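Local atomic coordinates of meso-diaminopimelate dehydrogenase (Clostridium tetani, PDB entry 3WGY), a protein that probably catalyses the reversible NADP-dependent oxidative deamination of meso-2,6-diaminopimelate, here in an engineered variant with 4-methyl-2-oxovalerate bound. Residues Leu56-Lys60 / Ile83-Phe87; Phe103-Asp107 / Gly301-Val305; Gly165-Gly169 / Tyr202-Glu206. The protein carries 6 engineered substitutions. Residue numbers count along the deposited sequence, not the author numbering.

Contacts 1 and 2 belong to the Rossmann-type half of the chain, and contact 3 lies at the far end, its centre about 46 and 43 Å from their centres. Contact 2 is the buried one: helix 99-113 packs on the last strand of the parallel sheet. Partly buried contact 1 joins the turn at 56-60 to the C-terminal end of helix 80-84 and what follows, beside central strand 65-68, with no hydrogen bond across it. The two touch: A84 CB is 3.9 Å from M106 CE. Contact 3, also partly buried, is strand pairing in a mixed sheet. Apolar packing rules contact 1, packing plus one side-chain hydrogen bond contact 2, and backbone hydrogen bonds contact 3.

Contact 1: residues Leu56-Lys60 / Ile83-Phe87; sequences LELYK and IASQF
The ring of F87 is the main bump here. It fills a hollow made by the turn at 56-60. That turn includes 3-10 residues E57 and L58 and is held by Y59 N to L56 O at 2.9 Å. The 83-87 segment leaves helix 80-84, with Q86 N and F87 N both bonded to I83 O, at 2.9 and 2.8 Å. K60 CA and Q86 CA lie 6.2 Å apart. L56 CA and I83 CA lie 8.5 Å apart.

F87 takes the m rotamer (chi2 77°), which brings its ring to the turn. Carbonyls meet the ring edge: L56 O is 3.5 Å from F87 CZ, and Y59 O is 3.1 Å from F87 CE2. K60 CA is 3.5 Å from F87 CE2. L56 (t, p) points toward the other segment, its CG 3.8 Å from F87 CE1. K60 CG lies 3.7 Å from Q86 O, and the end of its side chain leads away.

M66 of strand 65-68 touches L56, I83 and F87, so the contact packs against the Rossmann-type sheet. With no hydrogen bond between the segments, shape and apolar burial hold them together, while the carbonyls meet the ring's weakly positive rim.

Contact 2: residues Phe103-Asp107 / Gly301-Val305; sequences FERMD and GAVTV
A302, F103 and D107 bury the most surface in this helix-on-strand contact. Helix 103-107 runs at 143° to strand 301-303, and their axes come within 7.0 Å. The closest CA pair is D107 and A302, at 4.5 Å.

A302 is extended (phi/psi -95/148) and points its CB toward the helix. The small methyl lets the helix come close. A302 CB lies 3.6 Å from F103 CE1 and 4.3 Å from M106 CB, and D107 CB is 3.9 Å from A302 CB.

F103 is in the t rotamer with chi2 72°, so its ring reaches along the strand. F103 CE1 is 3.3 Å from A302 O, and F103 CD1 is 4.2 Å from T304 CG2.

D107 is also t. Its OD1 accepts a nearly straight hydrogen bond (173°) from A302 N at 3.1 Å. One water donates to both D107 OD1 (2.8 Å) and A302 O (2.9 Å), so OD1 serves A302 N directly and A302 O through the water. G301 sits at phi/psi 102/-173, angles that call for glycine, and an ideal CB there would clash with D107 OD1.

Within this chain, this late strand forms one edge of the parallel sheet of the Rossmann-type domain. Its inner edge hydrogen-bonds through G301 and V303 to the 116-118 region. V303 points away from helix 99-113 and packs on I291 of helix 276-296, so the strand lies between two helices. M106 continues the packing to helix 80-84. On the second subunit, R322 makes a cation-pi contact with F103, and L326 packs on T304.

Contact 3: residues Gly165-Gly169 / Tyr202-Glu206; sequences GVKNG and YVVPE
Four backbone hydrogen bonds join these antiparallel segments. E206 N donates to G165 O at 2.7 Å. V204 O accepts twice, from K167 N (2.7 Å) and N168 N (3.1 Å). V204 N returns a bond to N168 O at 2.7 Å. K167 and N168 thus both face V204, which makes a classic beta bulge. K167 (phi/psi -72/-56) is kinked, and the chain turns a corner there. The register shifts by one between V166-P205 and N168-V204; G169-V203 follows as a non-hydrogen-bonded pair. G165 (95/-9) has backbone angles that call for glycine.

A water donates to V166 O (3.1 Å) and E206 OE2 (2.5 Å). N168, chi1 t, turns its amide outward to R161 and E237.

V166 and V203, both t, pack CG2 to CG1 at 3.7 Å, and I160 of helix 154-162 covers them. N168 CB lies 4.1 Å from V204 CB, on the face where L240 of helix 237-243 packs. The contact joins strands 166-175 and 197-205 in the mixed sheet of the C-terminal domain. That domain also holds S153 to H156 of the ligand pocket. All direct hydrogen bonds across the contact are main-chain, so the pairing needs no particular polar side chain.

Contact 1: residues Leu56-Lys60 / Ile83-Phe87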
loop_
_atom_site.group_PDB
_atom_site.type_symbol
_atom_site.label_atom_id
_atom_site.label_comp_id
_atom_site.label_asym_id
_atom_site.label_seq_id
_atom_site.Cartn_x
_atom_site.Cartn_y
_atom_site.Cartn_z
ATOM N N LEU B 56 -7.281 -8.747 -35.206
ATOM C CA LEU B 56 -6.768 -9.055 -33.878
ATOM C C LEU B 56 -6.314 -10.508 -33.809
ATOM O O LEU B 56 -5.216 -10.808 -33.342
ATOM C CB LEU B 56 -7.852 -8.824 -32.829
ATOM C CG LEU B 56 -7.429 -9.157 -31.402
ATOM C CD1 LEU B 56 -6.228 -8.321 -31.027
ATOM C CD2 LEU B 56 -8.577 -8.889 -30.464
ATOM N N GLU B 57 -7.176 -11.401 -34.281
ATOM C CA GLU B 57 -6.911 -12.834 -34.296
ATOM C C GLU B 57 -5.556 -13.215 -34.896
ATOM O O GLU B 57 -4.956 -14.213 -34.505
ATOM C CB GLU B 57 -8.016 -13.538 -35.077
ATOM C CG GLU B 57 -8.332 -12.861 -36.413
ATOM C CD GLU B 57 -9.363 -13.620 -37.236
ATOM O OE1 GLU B 57 -9.756 -13.110 -38.308
ATOM O OE2 GLU B 57 -9.776 -14.723 -36.817
ATOM N N LEU B 58 -5.075 -12.419 -35.843
ATOM C CA LEU B 58 -3.805 -12.701 -36.503
ATOM C C LEU B 58 -2.587 -12.493 -35.617
ATOM O O LEU B 58 -1.471 -12.872 -35.983
ATOM C CB LEU B 58 -3.666 -11.825 -37.753
ATOM C CG LEU B 58 -4.803 -11.987 -38.761
ATOM C CD1 LEU B 58 -4.645 -10.999 -39.917
ATOM C CD2 LEU B 58 -4.813 -13.421 -39.263
ATOM N N TYR B 59 -2.796 -11.901 -34.450
ATOM C CA TYR B 59 -1.685 -11.625 -33.554
ATOM C C TYR B 59 -1.595 -12.531 -32.323
ATOM O O TYR B 59 -0.914 -12.196 -31.352
ATOM C CB TYR B 59 -1.739 -10.145 -33.139
ATOM C CG TYR B 59 -1.435 -9.202 -34.284
ATOM C CD1 TYR B 59 -2.347 -9.018 -35.329
ATOM C CD2 TYR B 59 -0.203 -8.543 -34.360
ATOM C CE1 TYR B 59 -2.036 -8.203 -36.425
ATOM C CE2 TYR B 59 0.117 -7.731 -35.448
ATOM C CZ TYR B 59 -0.803 -7.566 -36.478
ATOM O OH TYR B 59 -0.483 -6.779 -37.559
ATOM N N LYS B 60 -2.259 -13.683 -32.373
ATOM C CA LYS B 60 -2.250 -14.620 -31.247
ATOM C C LYS B 60 -0.860 -15.079 -30.799
ATOM O O LYS B 60 -0.626 -15.282 -29.605
ATOM C CB LYS B 60 -3.107 -15.857 -31.552
ATOM C CG LYS B 60 -3.041 -16.900 -30.437
ATOM C CD LYS B 60 -4.287 -17.775 -30.344
ATOM C CE LYS B 60 -4.145 -19.097 -31.093
ATOM N NZ LYS B 60 -4.157 -18.951 -32.578
ATOM N N ILE B 83 -11.527 -11.271 -26.325
ATOM C CA ILE B 83 -10.067 -11.236 -26.394
ATOM C C ILE B 83 -9.452 -12.315 -25.502
ATOM O O ILE B 83 -8.400 -12.869 -25.820
ATOM C CB ILE B 83 -9.491 -9.880 -25.910
ATOM C CG1 ILE B 83 -10.336 -8.717 -26.431
ATOM C CG2 ILE B 83 -8.037 -9.746 -26.373
ATOM C CD1 ILE B 83 -10.411 -8.610 -27.928
ATOM N N ALA B 84 -10.107 -12.596 -24.379
ATOM C CA ALA B 84 -9.614 -13.588 -23.428
ATOM C C ALA B 84 -9.444 -14.977 -24.031
ATOM O O ALA B 84 -8.567 -15.732 -23.613
ATOM C CB ALA B 84 -10.540 -13.659 -22.216
ATOM N N SER B 85 -10.284 -15.318 -25.005
ATOM C CA SER B 85 -10.203 -16.624 -25.648
ATOM C C SER B 85 -9.004 -16.714 -26.570
ATOM O O SER B 85 -8.708 -17.779 -27.108
ATOM C CB SER B 85 -11.464 -16.903 -26.467
ATOM O OG SER B 85 -12.596 -17.067 -25.633
ATOM N N GLN B 86 -8.303 -15.603 -26.745
ATOM C CA GLN B 86 -7.163 -15.591 -27.647
ATOM C C GLN B 86 -5.880 -15.056 -27.038
ATOM O O GLN B 86 -4.792 -15.355 -27.531
ATOM C CB GLN B 86 -7.515 -14.769 -28.886
ATOM C CG GLN B 86 -8.778 -15.240 -29.587
ATOM C CD GLN B 86 -9.257 -14.270 -30.651
ATOM O OE1 GLN B 86 -9.626 -13.132 -30.352
ATOM N NE2 GLN B 86 -9.256 -14.719 -31.901
ATOM N N PHE B 87 -5.994 -14.258 -25.981
ATOM C CA PHE B 87 -4.801 -13.701 -25.346
ATOM C C PHE B 87 -4.960 -13.634 -23.842
ATOM O O PHE B 87 -6.056 -13.806 -23.315
ATOM C CB PHE B 87 -4.520 -12.272 -25.837
ATOM C CG PHE B 87 -4.488 -12.122 -27.335
ATOM C CD1 PHE B 87 -5.664 -12.087 -28.070
ATOM C CD2 PHE B 87 -3.276 -12.004 -28.007
ATOM C CE1 PHE B 87 -5.636 -11.936 -29.460
ATOM C CE2 PHE B 87 -3.238 -11.853 -29.393
ATOM C CZ PHE B 87 -4.421 -11.819 -30.119
#

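Contact 2: residues Phe103-Asp107 / Gly301-Val305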
loop_
_atom_site.group_PDB
_atom_site.type_symbol
_atom_site.label_atom_id
_atom_site.label_comp_id
_atom_site.label_asym_id
_atom_site.label_seq_id
_atom_site.Cartn_x
_atom_site.Cartn_y
_atom_site.Cartn_z
ATOM N N PHE B 103 -15.938 -11.381 -13.252
ATOM C CA PHE B 103 -14.939 -12.367 -12.865
ATOM C C PHE B 103 -15.304 -13.751 -13.394
ATOM O O PHE B 103 -14.510 -14.392 -14.082
ATOM C CB PHE B 103 -14.812 -12.430 -11.341
ATOM C CG PHE B 103 -13.696 -13.316 -10.872
ATOM C CD1 PHE B 103 -12.373 -12.919 -11.023
ATOM C CD2 PHE B 103 -13.963 -14.567 -10.330
ATOM C CE1 PHE B 103 -11.328 -13.756 -10.645
ATOM C CE2 PHE B 103 -12.926 -15.417 -9.948
ATOM C CZ PHE B 103 -11.604 -15.007 -10.107
ATOM N N GLU B 104 -16.506 -14.212 -13.069
ATOM C CA GLU B 104 -16.956 -15.526 -13.517
ATOM C C GLU B 104 -16.841 -15.676 -15.029
ATOM O O GLU B 104 -16.274 -16.653 -15.518
ATOM C CB GLU B 104 -18.406 -15.773 -13.093
ATOM C CG GLU B 104 -18.606 -15.920 -11.596
ATOM C CD GLU B 104 -17.773 -17.044 -11.000
ATOM O OE1 GLU B 104 -17.913 -18.202 -11.454
ATOM O OE2 GLU B 104 -16.980 -16.766 -10.074
ATOM N N ARG B 105 -17.373 -14.699 -15.761
ATOM C CA ARG B 105 -17.346 -14.722 -17.223
ATOM C C ARG B 105 -15.921 -14.877 -17.747
ATOM O O ARG B 105 -15.628 -15.771 -18.549
ATOM C CB ARG B 105 -17.961 -13.432 -17.790
ATOM C CG ARG B 105 -17.970 -13.350 -19.324
ATOM C CD ARG B 105 -19.364 -13.620 -19.905
ATOM N NE ARG B 105 -19.320 -14.325 -21.190
ATOM C CZ ARG B 105 -19.309 -13.743 -22.387
ATOM N NH1 ARG B 105 -19.341 -12.420 -22.498
ATOM N NH2 ARG B 105 -19.262 -14.494 -23.482
ATOM N N MET B 106 -15.037 -13.997 -17.293
ATOM C CA MET B 106 -13.648 -14.031 -17.730
ATOM C C MET B 106 -12.913 -15.283 -17.259
ATOM O O MET B 106 -12.016 -15.773 -17.945
ATOM C CB MET B 106 -12.916 -12.787 -17.228
ATOM C CG MET B 106 -13.464 -11.485 -17.774
ATOM S SD MET B 106 -13.236 -11.353 -19.545
ATOM C CE MET B 106 -11.533 -10.839 -19.664
ATOM N N ASP B 107 -13.293 -15.794 -16.091
ATOM C CA ASP B 107 -12.658 -16.986 -15.535
ATOM C C ASP B 107 -12.921 -18.201 -16.419
ATOM O O ASP B 107 -12.000 -18.946 -16.756
ATOM C CB ASP B 107 -13.168 -17.246 -14.113
ATOM C CG ASP B 107 -12.378 -18.332 -13.399
ATOM O OD1 ASP B 107 -11.130 -18.312 -13.476
ATOM O OD2 ASP B 107 -13.004 -19.199 -12.750
ATOM N N GLY B 301 -6.809 -18.908 -15.752
ATOM C CA GLY B 301 -8.004 -18.317 -15.174
ATOM C C GLY B 301 -7.943 -16.818 -14.953
ATOM O O GLY B 301 -6.991 -16.153 -15.367
ATOM N N ALA B 302 -8.966 -16.286 -14.294
ATOM C CA ALA B 302 -9.036 -14.858 -14.004
ATOM C C ALA B 302 -8.487 -14.567 -12.610
ATOM O O ALA B 302 -8.604 -15.386 -11.702
ATOM C CB ALA B 302 -10.474 -14.369 -14.111
ATOM N N VAL B 303 -7.885 -13.394 -12.457
ATOM C CA VAL B 303 -7.311 -12.964 -11.185
ATOM C C VAL B 303 -7.547 -11.471 -11.014
ATOM O O VAL B 303 -7.785 -10.755 -11.991
ATOM C CB VAL B 303 -5.779 -13.199 -11.140
ATOM C CG1 VAL B 303 -5.469 -14.685 -11.164
ATOM C CG2 VAL B 303 -5.116 -12.496 -12.315
ATOM N N THR B 304 -7.489 -11.015 -9.767
ATOM C CA THR B 304 -7.654 -9.606 -9.451
ATOM C C THR B 304 -6.340 -9.157 -8.812
ATOM O O THR B 304 -5.467 -9.988 -8.533
ATOM C CB THR B 304 -8.807 -9.375 -8.448
ATOM O OG1 THR B 304 -8.403 -9.792 -7.138
ATOM C CG2 THR B 304 -10.041 -10.167 -8.861
ATOM N N VAL B 305 -6.190 -7.857 -8.578
ATOM C CA VAL B 305 -4.967 -7.366 -7.958
ATOM C C VAL B 305 -4.754 -8.009 -6.586
ATOM O O VAL B 305 -3.628 -8.121 -6.119
ATOM C CB VAL B 305 -4.999 -5.831 -7.788
ATOM C CG1 VAL B 305 -5.067 -5.172 -9.150
ATOM C CG2 VAL B 305 -6.199 -5.414 -6.937
HETATM O O HOH W 1 -9.023 -18.211 -11.567
#

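Contact 3: residues Gly165-Gly169 / Tyr202-Glu206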
loop_
_atom_site.group_PDB
_atom_site.type_symbol
_atom_site.label_atom_id
_atom_site.label_comp_id
_atom_site.label_asym_id
_atom_site.label_seq_id
_atom_site.Cartn_x
_atom_site.Cartn_y
_atom_site.Cartn_z
ATOM N N GLY B 165 -30.959 27.358 -18.634
ATOM C CA GLY B 165 -30.080 28.494 -18.426
ATOM C C GLY B 165 -28.598 28.167 -18.427
ATOM O O GLY B 165 -27.762 29.070 -18.421
ATOM N N VAL B 166 -28.269 26.878 -18.428
ATOM C CA VAL B 166 -26.874 26.440 -18.429
ATOM C C VAL B 166 -26.354 26.148 -19.836
ATOM O O VAL B 166 -26.789 25.196 -20.474
ATOM C CB VAL B 166 -26.691 25.162 -17.578
ATOM C CG1 VAL B 166 -25.281 24.599 -17.769
ATOM C CG2 VAL B 166 -26.944 25.478 -16.109
ATOM N N LYS B 167 -25.425 26.976 -20.305
ATOM C CA LYS B 167 -24.805 26.810 -21.621
ATOM C C LYS B 167 -23.867 25.612 -21.593
ATOM O O LYS B 167 -23.964 24.687 -22.405
ATOM C CB LYS B 167 -23.974 28.043 -21.975
ATOM C CG LYS B 167 -24.735 29.168 -22.610
ATOM C CD LYS B 167 -24.422 29.256 -24.091
ATOM C CE LYS B 167 -22.968 29.635 -24.320
ATOM N NZ LYS B 167 -22.663 29.768 -25.774
ATOM N N ASN B 168 -22.935 25.660 -20.653
ATOM C CA ASN B 168 -21.957 24.608 -20.504
ATOM C C ASN B 168 -21.515 24.597 -19.042
ATOM O O ASN B 168 -21.823 25.520 -18.292
ATOM C CB ASN B 168 -20.776 24.884 -21.445
ATOM C CG ASN B 168 -19.904 23.669 -21.646
ATOM O OD1 ASN B 168 -20.241 22.577 -21.197
ATOM N ND2 ASN B 168 -18.779 23.846 -22.329
ATOM N N GLY B 169 -20.815 23.544 -18.632
ATOM C CA GLY B 169 -20.373 23.467 -17.255
ATOM C C GLY B 169 -19.644 22.186 -16.900
ATOM O O GLY B 169 -19.532 21.267 -17.707
ATOM N N TYR B 202 -18.976 24.589 -11.951
ATOM C CA TYR B 202 -18.532 25.807 -12.601
ATOM C C TYR B 202 -19.401 25.853 -13.842
ATOM O O TYR B 202 -19.275 25.015 -14.735
ATOM C CB TYR B 202 -17.049 25.729 -12.953
ATOM C CG TYR B 202 -16.159 25.703 -11.729
ATOM C CD1 TYR B 202 -15.951 24.521 -11.013
ATOM C CD2 TYR B 202 -15.554 26.876 -11.264
ATOM C CE1 TYR B 202 -15.160 24.507 -9.864
ATOM C CE2 TYR B 202 -14.771 26.878 -10.122
ATOM C CZ TYR B 202 -14.576 25.693 -9.425
ATOM O OH TYR B 202 -13.803 25.705 -8.290
ATOM N N VAL B 203 -20.290 26.836 -13.883
ATOM C CA VAL B 203 -21.235 26.951 -14.977
ATOM C C VAL B 203 -21.110 28.158 -15.892
ATOM O O VAL B 203 -20.821 29.264 -15.455
ATOM C CB VAL B 203 -22.683 26.925 -14.416
ATOM C CG1 VAL B 203 -23.695 27.206 -15.521
ATOM C CG2 VAL B 203 -22.951 25.584 -13.747
ATOM N N VAL B 204 -21.331 27.912 -17.177
ATOM C CA VAL B 204 -21.327 28.958 -18.185
ATOM C C VAL B 204 -22.820 29.135 -18.459
ATOM O O VAL B 204 -23.458 28.264 -19.052
ATOM C CB VAL B 204 -20.624 28.508 -19.476
ATOM C CG1 VAL B 204 -20.611 29.652 -20.482
ATOM C CG2 VAL B 204 -19.202 28.050 -19.157
ATOM N N PRO B 205 -23.398 30.257 -18.011
ATOM C CA PRO B 205 -24.824 30.535 -18.206
ATOM C C PRO B 205 -25.173 31.087 -19.585
ATOM O O PRO B 205 -24.331 31.711 -20.233
ATOM C CB PRO B 205 -25.107 31.556 -17.115
ATOM C CG PRO B 205 -23.861 32.401 -17.178
ATOM C CD PRO B 205 -22.749 31.355 -17.265
ATOM N N GLU B 206 -26.407 30.842 -20.025
ATOM C CA GLU B 206 -26.893 31.371 -21.302
ATOM C C GLU B 206 -27.068 32.857 -21.018
ATOM O O GLU B 206 -27.252 33.236 -19.863
ATOM C CB GLU B 206 -28.264 30.785 -21.657
ATOM C CG GLU B 206 -28.326 29.280 -21.838
ATOM C CD GLU B 206 -27.665 28.802 -23.117
ATOM O OE1 GLU B 206 -27.419 29.626 -24.014
ATOM O OE2 GLU B 206 -27.404 27.590 -23.227
HETATM O O HOH W 2 -29.031 25.889 -22.454
#